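Local coordinates for transcriptional regulator, PadR family (Bacillus cereus, PDB 4ESB), which probably binds DNA as a two-subunit transcriptional regulator of the PadR family, through a winged helix-turn-helix domain, at residues 13-18 and 74-79. Sequence-based numbering, arbitrary orientation.
Sequences CILYII and YHITDK. With GOL (glycerol), chain E.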
loop_
_atom_site.group_PDB
_atom_site.type_symbol
_atom_site.label_atom_id
_atom_site.label_comp_id
_atom_site.label_asym_id
_atom_site.label_seq_id
_atom_site.Cartn_x
_atom_site.Cartn_y
_atom_site.Cartn_z
ATOM N N CYS A 13 -0.842 -10.715 -2.299
ATOM C CA CYS A 13 -2.103 -11.287 -2.762
ATOM C C CYS A 13 -1.847 -12.552 -3.571
ATOM O O CYS A 13 -2.657 -13.475 -3.575
ATOM C CB CYS A 13 -2.878 -10.268 -3.596
ATOM S SG CYS A 13 -3.519 -8.882 -2.624
ATOM N N ILE A 14 -0.713 -12.582 -4.259
ATOM C CA ILE A 14 -0.276 -13.778 -4.965
ATOM C C ILE A 14 0.032 -14.903 -3.975
ATOM O O ILE A 14 -0.340 -16.054 -4.200
ATOM C CB ILE A 14 0.958 -13.493 -5.844
ATOM C CG1 ILE A 14 0.517 -12.814 -7.140
ATOM C CG2 ILE A 14 1.715 -14.782 -6.153
ATOM C CD1 ILE A 14 1.652 -12.437 -8.066
ATOM N N LEU A 15 0.708 -14.572 -2.877
ATOM C CA LEU A 15 0.996 -15.565 -1.849
ATOM C C LEU A 15 -0.298 -16.073 -1.227
ATOM O O LEU A 15 -0.442 -17.272 -0.981
ATOM C CB LEU A 15 1.902 -14.993 -0.756
ATOM C CG LEU A 15 3.362 -14.723 -1.125
ATOM C CD1 LEU A 15 4.071 -14.030 0.028
ATOM C CD2 LEU A 15 4.081 -16.011 -1.492
ATOM N N TYR A 16 -1.239 -15.167 -0.973
ATOM C CA TYR A 16 -2.515 -15.567 -0.392
ATOM C C TYR A 16 -3.209 -16.584 -1.281
ATOM O O TYR A 16 -3.635 -17.641 -0.821
ATOM C CB TYR A 16 -3.443 -14.371 -0.191
ATOM C CG TYR A 16 -4.785 -14.791 0.357
ATOM C CD1 TYR A 16 -4.930 -15.140 1.693
ATOM C CD2 TYR A 16 -5.901 -14.869 -0.466
ATOM C CE1 TYR A 16 -6.151 -15.539 2.199
ATOM C CE2 TYR A 16 -7.127 -15.266 0.031
ATOM C CZ TYR A 16 -7.246 -15.601 1.364
ATOM O OH TYR A 16 -8.463 -15.998 1.862
ATOM N N ILE A 17 -3.322 -16.249 -2.561
ATOM C CA ILE A 17 -4.026 -17.092 -3.517
ATOM C C ILE A 17 -3.365 -18.459 -3.633
ATOM O O ILE A 17 -4.040 -19.487 -3.567
ATOM C CB ILE A 17 -4.092 -16.418 -4.902
ATOM C CG1 ILE A 17 -5.149 -15.311 -4.886
ATOM C CG2 ILE A 17 -4.421 -17.437 -5.983
ATOM C CD1 ILE A 17 -4.974 -14.274 -5.973
ATOM N N ILE A 18 -2.046 -18.472 -3.798
ATOM C CA ILE A 18 -1.306 -19.723 -3.917
ATOM C C ILE A 18 -1.385 -20.543 -2.631
ATOM O O ILE A 18 -1.383 -21.774 -2.677
ATOM C CB ILE A 18 0.173 -19.475 -4.276
ATOM C CG1 ILE A 18 0.278 -18.823 -5.660
ATOM C CG2 ILE A 18 0.950 -20.784 -4.252
ATOM C CD1 ILE A 18 1.696 -18.676 -6.176
ATOM N N TYR A 74 2.103 -23.971 -8.954
ATOM C CA TYR A 74 2.883 -23.331 -7.901
ATOM C C TYR A 74 2.265 -23.584 -6.530
ATOM O O TYR A 74 1.047 -23.507 -6.366
ATOM C CB TYR A 74 2.973 -21.821 -8.130
ATOM C CG TYR A 74 3.703 -21.414 -9.388
ATOM C CD1 TYR A 74 5.091 -21.359 -9.422
ATOM C CD2 TYR A 74 3.005 -21.067 -10.537
ATOM C CE1 TYR A 74 5.761 -20.981 -10.568
ATOM C CE2 TYR A 74 3.667 -20.688 -11.689
ATOM C CZ TYR A 74 5.045 -20.646 -11.698
ATOM O OH TYR A 74 5.710 -20.269 -12.842
ATOM N N HIS A 75 3.109 -23.894 -5.552
ATOM C CA HIS A 75 2.671 -23.964 -4.163
ATOM C C HIS A 75 3.582 -23.115 -3.286
ATOM O O HIS A 75 4.703 -22.786 -3.670
ATOM C CB HIS A 75 2.636 -25.411 -3.662
ATOM C CG HIS A 75 3.981 -26.064 -3.593
ATOM N ND1 HIS A 75 4.935 -25.709 -2.666
ATOM C CD2 HIS A 75 4.526 -27.059 -4.334
ATOM C CE1 HIS A 75 6.014 -26.455 -2.840
ATOM N NE2 HIS A 75 5.790 -27.280 -3.845
ATOM N N ILE A 76 3.087 -22.772 -2.103
ATOM C CA ILE A 76 3.778 -21.867 -1.192
ATOM C C ILE A 76 4.723 -22.648 -0.286
ATOM O O ILE A 76 4.418 -23.772 0.118
ATOM C CB ILE A 76 2.758 -21.087 -0.332
ATOM C CG1 ILE A 76 3.401 -19.852 0.301
ATOM C CG2 ILE A 76 2.144 -21.995 0.734
ATOM C CD1 ILE A 76 2.387 -18.891 0.899
ATOM N N THR A 77 5.876 -22.059 0.017
ATOM C CA THR A 77 6.833 -22.675 0.933
ATOM C C THR A 77 6.551 -22.217 2.358
ATOM O O THR A 77 5.740 -21.316 2.578
ATOM C CB THR A 77 8.290 -22.305 0.587
ATOM O OG1 THR A 77 8.505 -20.906 0.813
ATOM C CG2 THR A 77 8.608 -22.647 -0.864
ATOM N N ASP A 78 7.219 -22.837 3.326
ATOM C CA ASP A 78 7.086 -22.423 4.718
ATOM C C ASP A 78 7.521 -20.970 4.871
ATOM O O ASP A 78 6.858 -20.176 5.536
ATOM C CB ASP A 78 7.921 -23.318 5.630
ATOM C CG ASP A 78 8.018 -22.777 7.044
ATOM O OD1 ASP A 78 7.010 -22.842 7.779
ATOM O OD2 ASP A 78 9.104 -22.285 7.418
ATOM N N LYS A 79 8.647 -20.634 4.253
ATOM C CA LYS A 79 9.141 -19.264 4.255
ATOM C C LYS A 79 8.089 -18.323 3.669
ATOM O O LYS A 79 7.877 -17.222 4.173
ATOM C CB LYS A 79 10.435 -19.165 3.446
ATOM C CG LYS A 79 11.019 -17.763 3.378
ATOM C CD LYS A 79 12.291 -17.728 2.547
ATOM C CE LYS A 79 12.810 -16.306 2.387
ATOM N NZ LYS A 79 13.954 -16.227 1.439
HETATM C C1 GOL E . -0.996 -24.623 -1.038
HETATM O O1 GOL E . -0.006 -24.056 -1.865
HETATM C C2 GOL E . -1.561 -25.891 -1.665
HETATM O O2 GOL E . -2.779 -25.621 -2.319
HETATM C C3 GOL E . -1.786 -26.903 -0.553
HETATM O O3 GOL E . -1.937 -28.199 -1.084
#
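Ile18 of helix 10-20 meets Tyr74, His75 and Ile76 of strand 70-76 with both of its branches. CG2, anti to its own backbone N, lies against the backbone between Tyr74 and Ile76, 3.4 Å from Tyr74 O and 3.6 Å from His75 CA. The other branch carries CD1 to Tyr74 CB at 3.9 Å, and the Tyr74 ring leads off toward Gln53 of helix 42-54. Ile76 reaches back with an extended chain. Its CG1 is anti to the backbone N (chi1 -162°), and CD1 comes within 3.8 Å of Leu15 O and 4.1 Å of Leu15 CD2. The Leu15 and Ile76 side chains cross at about a right angle. In this winged helix-turn-helix fold, helix 10-20 packs against the C-terminal end of wing strand 70-76; the axes of 13-18 and 74-76 cross at 99°. Ile58 of the other wing strand touches both Leu15 and Ile18, while from helix 78-101 Leu84 touches Leu15 and Leu81 touches Ile76. No direct hydrogen bond joins the two segments. A glycerol, probably from the crystallisation liquor, bridges them instead: its O1 donates to Ile18 O at 2.8 Å and accepts a weak bond from the Ile76 N-H (N to O1, 3.4 Å). Just beyond, Thr77 OG1 caps Gly80 N at the start of helix 78-101.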